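Local coordinates for DNA mismatch repair protein MutS (Thermus aquaticus, PDB 1EWQ) that takes part in DNA mismatch repair, binding mismatched or damaged DNA duplexes and hydrolysing ATP weakly, at residues E458-P461 with K462-P466; L703-P706 with R707-N710; R324-Y327 with R328-D331; L179-P182 with E183-E186. All blocks are in the same frame, centred on the assembly; numbering follows the deposited sequence.

Interaction 1: residues E458-P461 with K462-P466; sequences ERVP and KEYRP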
# COMPACT_ATOMS: atom_id res chain seq x y z
N GLU C 458 16.53 9.49 -63.78
CA GLU C 458 16.65 10.13 -65.10
C GLU C 458 15.60 9.54 -66.05
O GLU C 458 15.55 9.89 -67.23
CB GLU C 458 18.05 9.90 -65.70
CG GLU C 458 19.21 9.98 -64.71
CD GLU C 458 20.58 9.92 -65.39
OE1 GLU C 458 21.57 9.55 -64.74
OE2 GLU C 458 20.67 10.26 -66.58
N ARG C 459 14.76 8.67 -65.50
CA ARG C 459 13.72 7.99 -66.26
C ARG C 459 12.33 8.59 -65.98
O ARG C 459 11.34 8.24 -66.63
CB ARG C 459 13.78 6.51 -65.89
CG ARG C 459 13.72 5.54 -67.02
CD ARG C 459 14.75 5.77 -68.12
NE ARG C 459 14.21 5.22 -69.36
CZ ARG C 459 14.67 5.45 -70.58
NH1 ARG C 459 15.73 6.23 -70.77
NH2 ARG C 459 14.05 4.92 -71.62
N VAL C 460 12.26 9.49 -65.01
CA VAL C 460 11.00 10.13 -64.60
C VAL C 460 10.43 11.10 -65.65
O VAL C 460 11.12 12.00 -66.12
CB VAL C 460 11.19 10.90 -63.28
CG1 VAL C 460 9.91 11.61 -62.89
CG2 VAL C 460 11.63 9.94 -62.18
N PRO C 461 9.15 10.93 -66.01
CA PRO C 461 8.58 11.84 -67.01
C PRO C 461 8.52 13.29 -66.51
O PRO C 461 8.45 13.55 -65.30
CB PRO C 461 7.20 11.24 -67.29
CG PRO C 461 6.86 10.54 -66.03
CD PRO C 461 8.17 9.90 -65.62
N LYS C 462 8.56 14.22 -67.46
CA LYS C 462 8.54 15.65 -67.18
C LYS C 462 7.31 16.11 -66.40
O LYS C 462 7.37 17.10 -65.67
CB LYS C 462 8.62 16.44 -68.49
CG LYS C 462 9.68 15.97 -69.50
CD LYS C 462 11.13 16.13 -69.00
CE LYS C 462 11.61 14.91 -68.22
NZ LYS C 462 13.10 14.89 -68.01
N GLU C 463 6.19 15.40 -66.58
CA GLU C 463 4.94 15.74 -65.90
C GLU C 463 4.98 15.55 -64.39
O GLU C 463 4.28 16.25 -63.65
CB GLU C 463 3.78 14.90 -66.46
CG GLU C 463 3.51 15.07 -67.95
CD GLU C 463 4.71 14.68 -68.81
OE1 GLU C 463 5.26 13.57 -68.62
OE2 GLU C 463 5.09 15.49 -69.69
N TYR C 464 5.78 14.59 -63.93
CA TYR C 464 5.89 14.32 -62.50
C TYR C 464 6.34 15.56 -61.75
O TYR C 464 7.36 16.16 -62.09
CB TYR C 464 6.86 13.17 -62.25
CG TYR C 464 6.26 11.81 -62.49
CD1 TYR C 464 5.22 11.63 -63.40
CD2 TYR C 464 6.77 10.68 -61.84
CE1 TYR C 464 4.69 10.37 -63.66
CE2 TYR C 464 6.25 9.41 -62.10
CZ TYR C 464 5.21 9.26 -63.01
OH TYR C 464 4.69 8.02 -63.29
N ARG C 465 5.56 15.95 -60.75
CA ARG C 465 5.90 17.11 -59.93
C ARG C 465 6.50 16.60 -58.62
O ARG C 465 5.84 15.90 -57.85
CB ARG C 465 4.64 17.96 -59.66
CG ARG C 465 4.89 19.24 -58.86
CD ARG C 465 4.20 19.19 -57.48
NE ARG C 465 2.74 19.35 -57.57
CZ ARG C 465 1.89 19.11 -56.58
NH1 ARG C 465 2.32 18.69 -55.39
NH2 ARG C 465 0.58 19.28 -56.77
N PRO C 466 7.78 16.92 -58.38
CA PRO C 466 8.52 16.52 -57.18
C PRO C 466 7.71 16.89 -55.94
O PRO C 466 7.18 17.99 -55.86
CB PRO C 466 9.81 17.33 -57.28
CG PRO C 466 10.01 17.44 -58.77
CD PRO C 466 8.62 17.76 -59.25
O HOH W 1 9.46 15.19 -63.47

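Interaction 2: residues L703-P706 with R707-N710; sequences LGLP and RLKN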
# COMPACT_ATOMS: atom_id res chain seq x y z
N LEU C 703 -24.44 -19.46 39.09
CA LEU C 703 -25.43 -18.46 39.49
C LEU C 703 -26.82 -19.08 39.65
O LEU C 703 -27.11 -20.14 39.09
CB LEU C 703 -25.47 -17.33 38.47
CG LEU C 703 -24.14 -16.60 38.31
CD1 LEU C 703 -24.25 -15.53 37.23
CD2 LEU C 703 -23.74 -15.98 39.64
N GLY C 704 -27.68 -18.42 40.42
CA GLY C 704 -29.03 -18.92 40.63
C GLY C 704 -29.99 -18.32 39.62
O GLY C 704 -30.89 -17.55 39.97
N LEU C 705 -29.77 -18.66 38.34
CA LEU C 705 -30.60 -18.17 37.25
C LEU C 705 -31.28 -19.36 36.59
O LEU C 705 -30.63 -20.32 36.19
CB LEU C 705 -29.73 -17.40 36.25
CG LEU C 705 -28.98 -16.21 36.88
CD1 LEU C 705 -28.10 -15.53 35.85
CD2 LEU C 705 -29.98 -15.21 37.45
N PRO C 706 -32.62 -19.30 36.47
CA PRO C 706 -33.43 -20.37 35.87
C PRO C 706 -33.15 -20.71 34.42
O PRO C 706 -33.29 -21.86 34.01
CB PRO C 706 -34.85 -19.87 36.09
CG PRO C 706 -34.71 -18.40 36.11
CD PRO C 706 -33.47 -18.20 36.94
N ARG C 707 -32.75 -19.72 33.63
CA ARG C 707 -32.47 -19.96 32.22
C ARG C 707 -30.97 -19.95 31.91
O ARG C 707 -30.57 -19.75 30.77
CB ARG C 707 -33.20 -18.92 31.36
CG ARG C 707 -34.72 -19.01 31.43
CD ARG C 707 -35.36 -17.94 30.54
NE ARG C 707 -35.03 -16.58 30.97
CZ ARG C 707 -35.63 -15.92 31.96
NH1 ARG C 707 -36.63 -16.49 32.64
NH2 ARG C 707 -35.24 -14.70 32.28
N LEU C 708 -30.16 -20.19 32.94
CA LEU C 708 -28.72 -20.24 32.74
C LEU C 708 -28.35 -21.67 32.38
O LEU C 708 -28.73 -22.61 33.07
CB LEU C 708 -27.97 -19.81 34.01
CG LEU C 708 -26.44 -19.75 33.99
CD1 LEU C 708 -25.92 -19.02 35.24
CD2 LEU C 708 -25.86 -21.15 33.95
N LYS C 709 -27.61 -21.82 31.28
CA LYS C 709 -27.17 -23.14 30.85
C LYS C 709 -25.65 -23.19 30.73
O LYS C 709 -25.02 -22.23 30.27
CB LYS C 709 -27.80 -23.51 29.50
CG LYS C 709 -27.39 -24.88 29.01
CD LYS C 709 -27.84 -25.16 27.57
CE LYS C 709 -29.34 -25.31 27.46
NZ LYS C 709 -29.72 -25.61 26.06
N ASN C 710 -25.06 -24.31 31.13
CA ASN C 710 -23.63 -24.48 31.06
C ASN C 710 -23.16 -25.43 29.96
O ASN C 710 -23.73 -26.49 29.74
CB ASN C 710 -23.09 -24.97 32.42
CG ASN C 710 -22.90 -23.83 33.40
OD1 ASN C 710 -22.14 -22.90 33.15
ND2 ASN C 710 -23.60 -23.90 34.54

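Interaction 3: residues R324-Y327 with R328-D331; sequences RLLY and RLAD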
# COMPACT_ATOMS: atom_id res chain seq x y z
N ARG C 324 -24.69 -21.20 -16.62
CA ARG C 324 -23.86 -21.20 -17.83
C ARG C 324 -24.24 -19.99 -18.66
O ARG C 324 -23.38 -19.23 -19.11
CB ARG C 324 -24.13 -22.47 -18.66
CG ARG C 324 -22.90 -23.27 -19.05
CD ARG C 324 -23.21 -24.23 -20.20
NE ARG C 324 -24.35 -25.09 -19.91
CZ ARG C 324 -24.37 -26.02 -18.96
NH1 ARG C 324 -23.31 -26.23 -18.19
NH2 ARG C 324 -25.48 -26.73 -18.74
N LEU C 325 -25.55 -19.80 -18.86
CA LEU C 325 -26.05 -18.69 -19.66
C LEU C 325 -25.77 -17.33 -19.01
O LEU C 325 -25.35 -16.40 -19.70
CB LEU C 325 -27.55 -18.86 -19.94
CG LEU C 325 -27.86 -20.01 -20.92
CD1 LEU C 325 -29.34 -20.35 -20.90
CD2 LEU C 325 -27.41 -19.61 -22.33
N LEU C 326 -26.00 -17.22 -17.70
CA LEU C 326 -25.76 -15.97 -16.98
C LEU C 326 -24.31 -15.52 -17.08
O LEU C 326 -24.03 -14.32 -17.11
CB LEU C 326 -26.14 -16.12 -15.51
CG LEU C 326 -27.62 -16.28 -15.21
CD1 LEU C 326 -27.81 -16.44 -13.70
CD2 LEU C 326 -28.39 -15.06 -15.74
N TYR C 327 -23.40 -16.48 -17.12
CA TYR C 327 -21.97 -16.18 -17.20
C TYR C 327 -21.67 -15.15 -18.29
O TYR C 327 -20.76 -14.34 -18.14
CB TYR C 327 -21.20 -17.47 -17.50
CG TYR C 327 -19.70 -17.31 -17.53
CD1 TYR C 327 -18.94 -17.38 -16.36
CD2 TYR C 327 -19.03 -17.09 -18.73
CE1 TYR C 327 -17.55 -17.23 -16.39
CE2 TYR C 327 -17.65 -16.93 -18.77
CZ TYR C 327 -16.92 -17.00 -17.60
OH TYR C 327 -15.55 -16.86 -17.66
N ARG C 328 -22.43 -15.18 -19.37
CA ARG C 328 -22.19 -14.24 -20.46
C ARG C 328 -23.08 -13.00 -20.40
O ARG C 328 -23.07 -12.20 -21.32
CB ARG C 328 -22.39 -14.93 -21.82
CG ARG C 328 -21.34 -15.99 -22.17
CD ARG C 328 -21.69 -16.70 -23.48
NE ARG C 328 -21.57 -15.85 -24.67
CZ ARG C 328 -20.45 -15.68 -25.37
NH1 ARG C 328 -19.33 -16.30 -25.00
NH2 ARG C 328 -20.44 -14.88 -26.43
N LEU C 329 -23.83 -12.84 -19.32
CA LEU C 329 -24.74 -11.69 -19.21
C LEU C 329 -24.07 -10.41 -18.69
O LEU C 329 -23.54 -10.37 -17.59
CB LEU C 329 -25.93 -12.03 -18.31
CG LEU C 329 -27.15 -11.14 -18.49
CD1 LEU C 329 -27.80 -11.48 -19.82
CD2 LEU C 329 -28.13 -11.34 -17.35
N ALA C 330 -24.11 -9.36 -19.50
CA ALA C 330 -23.53 -8.09 -19.07
C ALA C 330 -24.43 -7.48 -17.99
O ALA C 330 -25.51 -8.01 -17.69
CB ALA C 330 -23.41 -7.14 -20.27
N ASP C 331 -23.98 -6.38 -17.39
CA ASP C 331 -24.72 -5.66 -16.34
C ASP C 331 -25.77 -4.76 -17.03
O ASP C 331 -25.48 -3.61 -17.37
CB ASP C 331 -23.74 -4.79 -15.54
CG ASP C 331 -24.38 -4.08 -14.35
OD1 ASP C 331 -25.61 -3.84 -14.38
OD2 ASP C 331 -23.65 -3.76 -13.39

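Interaction 4: residues L179-P182 with E183-E186; sequences LLAP and ELLE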
# COMPACT_ATOMS: atom_id res chain seq x y z
N LEU C 179 -20.95 13.15 2.03
CA LEU C 179 -21.24 14.58 2.04
C LEU C 179 -21.83 14.91 3.42
O LEU C 179 -22.90 14.40 3.76
CB LEU C 179 -22.27 14.94 0.97
CG LEU C 179 -22.10 14.44 -0.46
CD1 LEU C 179 -23.28 14.91 -1.29
CD2 LEU C 179 -20.79 14.94 -1.06
N LEU C 180 -21.15 15.74 4.19
CA LEU C 180 -21.65 16.11 5.52
C LEU C 180 -22.31 17.49 5.50
O LEU C 180 -21.85 18.40 4.83
CB LEU C 180 -20.51 16.10 6.55
CG LEU C 180 -19.77 14.79 6.84
CD1 LEU C 180 -18.50 15.08 7.64
CD2 LEU C 180 -20.68 13.82 7.60
N ALA C 181 -23.41 17.61 6.25
CA ALA C 181 -24.14 18.87 6.35
C ALA C 181 -23.21 19.94 6.90
O ALA C 181 -22.29 19.65 7.65
CB ALA C 181 -25.33 18.69 7.29
N PRO C 182 -23.44 21.21 6.52
CA PRO C 182 -22.60 22.32 6.99
C PRO C 182 -22.41 22.29 8.51
O PRO C 182 -21.29 22.46 9.00
CB PRO C 182 -23.38 23.55 6.53
CG PRO C 182 -24.07 23.06 5.28
CD PRO C 182 -24.57 21.71 5.71
N GLU C 183 -23.50 22.07 9.24
CA GLU C 183 -23.46 22.01 10.70
C GLU C 183 -22.49 20.97 11.24
O GLU C 183 -21.86 21.18 12.27
CB GLU C 183 -24.85 21.70 11.27
CG GLU C 183 -25.99 22.08 10.37
CD GLU C 183 -26.52 20.92 9.57
OE1 GLU C 183 -26.81 21.13 8.37
OE2 GLU C 183 -26.68 19.82 10.12
N LEU C 184 -22.38 19.84 10.55
CA LEU C 184 -21.50 18.76 10.99
C LEU C 184 -20.05 19.11 10.69
O LEU C 184 -19.15 18.76 11.45
CB LEU C 184 -21.90 17.45 10.30
CG LEU C 184 -23.35 17.03 10.56
CD1 LEU C 184 -23.69 15.78 9.77
CD2 LEU C 184 -23.56 16.80 12.05
N LEU C 185 -19.84 19.80 9.58
CA LEU C 185 -18.50 20.23 9.22
C LEU C 185 -18.08 21.32 10.21
O LEU C 185 -16.91 21.42 10.56
CB LEU C 185 -18.48 20.75 7.78
CG LEU C 185 -18.82 19.72 6.69
CD1 LEU C 185 -18.87 20.40 5.32
CD2 LEU C 185 -17.77 18.60 6.70
N GLU C 186 -19.05 22.13 10.65
CA GLU C 186 -18.80 23.21 11.62
C GLU C 186 -18.44 22.62 12.99
O GLU C 186 -17.57 23.12 13.69
CB GLU C 186 -20.06 24.08 11.81
CG GLU C 186 -20.52 24.92 10.63
CD GLU C 186 -21.93 25.51 10.86
OE1 GLU C 186 -22.16 26.11 11.94
OE2 GLU C 186 -22.80 25.37 9.98

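Interaction 1: residues E458-P461 with K462-P466
Pro461 points CG over one face of the Tyr464 ring, 3.5 Å from the ring centroid and 24° off the ring normal, a CH-pi contact. The touch is displaced toward the rim, Pro461 CG coming closest to Tyr464 CE1, at 3.2 Å. Val460 reaches the ring obliquely near its root; with CG1 anti to the backbone N (chi1 177°), that methyl lies 3.4 Å from Tyr464 CD2. A type I beta turn from Pro461 to Tyr464 brings these groups together, leading into strand 465-469 of the four-stranded antiparallel sheet that forms the clamp, inserted within the domain III sequence range. The turn's closing bond runs from Tyr464 N to Pro461 O, 3.2 Å, the donor above the carbonyl plane. A water donates to both Pro461 O and Tyr464 O, bridging the ends of the turn. Tyr464 OH, at the ring's far end, is hydrogen-bonded to Glu429 of helix 406-433. A serine in place of Tyr464 would probably leave Pro461 CG without its aromatic face and Glu429 without its hydroxyl partner. Glu463 bends at chi2 (61°), which brings OE1 to 3.3 Å from Pro461 CB.

Interaction 2: residues L703-P706 with R707-N710
Two tight turns follow one another in the run that brings Leu703, Leu705 and Leu708 together: an inverse gamma turn centred on Gly704, then a type I beta turn from Leu705 to Leu708. The first is marked by a weak bond from Leu705 N to Leu703 O, 3.1 Å. The second is closed by Leu708 N donating to Leu705 O at 3.3 Å, with an N-H...O angle of 158° and the donor well above the carbonyl plane. Leu705 and Leu708 meet at their roots, CB to CB 3.7 Å. Leu708 has CG anti to its backbone nitrogen (chi1 -178°), which carries CD1 back along the chain to 3.7 Å from Leu703 CB; the same methyl lies 4.2 Å from Leu705 CD1. This small apolar cluster leads into strand 708-716 of the P-loop ATPase domain, which begins at Leu708 and lies against strand 578-582, where Leu578 touches both Leu705 and Leu708. Arg707, at the turn's last corner, sends its NH2 to the carbonyl oxygen of His685 in helix 670-687. Leucine carbons and a backbone bond between Arg707 and Leu578 thus hold the turn to the strand, while the arginine's NH2 adds a directional tie to the helix.

Interaction 3: residues R324-Y327 with R328-D331
Leu329 folds back on Leu326, and its side chain can be traced from root to tip. Its CB lies 3.2 Å from Leu326 O, the acceptor that also takes the backbone N-H of Leu329. CG then stands anti to the backbone N (chi1 -160°), from where the two methyls branch. CD2 meets CD2 of Leu326 at 4.1 Å, a loose touch between obliquely crossing side chains. The turn beneath is of type I, from Leu326 to Leu329, closed by Leu329 N to Leu326 O at 2.7 Å with an N-H...O angle of 163°. One residue earlier, Arg328 N donates to Leu325 O at 3.2 Å. Both bonds join residues three apart, as expected of a chain turning tightly as it leaves helix 316-326. Asp331 then stands at the N-cap of helix 332-340, where its OD1 accepts from Arg334 N and its OD2 forms a salt bridge with Arg286. This helix-to-helix connection belongs to MutS domain III: Leu325 packs on Leu362 and Leu365 of helix 346-366, while Leu326 and Leu329 touch Asp528 and Leu524 of helix 514-540.

Interaction 4: residues L179-P182 with E183-E186
Ala181 O accepts two backbone N-H groups, from Leu184 at 2.9 Å and from Leu185 at 3.1 Å, the first tilted above the carbonyl plane and bent (N-H...O 130°), the second nearly along the C=O axis. A further turn is closed by Glu186 N on Pro182 O, 2.8 Å. Around this backbone the side chains sort into an apolar and an acidic group. Leu180 meets the helix at its root and at one methyl: its CB lies 3.7 Å from Leu185 CD2, the two side chains crossing obliquely, and its CD2 lies 4.2 Å from Leu184 CD1, crossing at about a right angle. Ala181 CB is approached by Leu184 CD1 and by the carboxylate of Glu183. These contacts make a strand-to-helix junction in MutS domain II: strand 177-180, inside a six-stranded mixed sheet, ends at Leu180, Ala181 takes the N-cap position, and Pro182 starts helix 182-186. A proline suits that first turn, for it needs no N-H there. Glu183 lies beside Pro182, bent at chi2 (98°), with OE1 3.1 Å from Ala181 CB and 3.5 Å from Pro182 CD. Its polar end is held from outside, OE1 by a salt bridge to Arg219 of helix 215-232 and OE2 by a hydrogen bond from Thr139 at the end of strand 134-139. Replacing Glu183 by alanine removes the carboxylate, which is likely to leave Arg219 without its charge mate and Thr139 without its acceptor. Leu180 and Leu184 also touch Phe190 of helix 188-197, which covers this side of the junction.

In the fold
Along the chain the order is interaction 4, 3, 1, 2, and no two of them touch. Interactions 1 and 3 both fall within the MutS domain III sequence range, yet their centres are about 63 Å apart: one leads into an outer strand of the four-stranded antiparallel sheet, about 13 Å from the bound DNA at the nearest atoms, the other sits among helices. Interaction 4 belongs to domain II, with its nearest atoms about 22 Å from interaction 3. Interaction 2 lies in the ATPase domain, its centre about 111 Å from that of interaction 1 and on the opposite side of the chain's centre. The four local turns and junctions therefore sample an elongated protein whose DNA-binding and nucleotide-binding ends are widely separated.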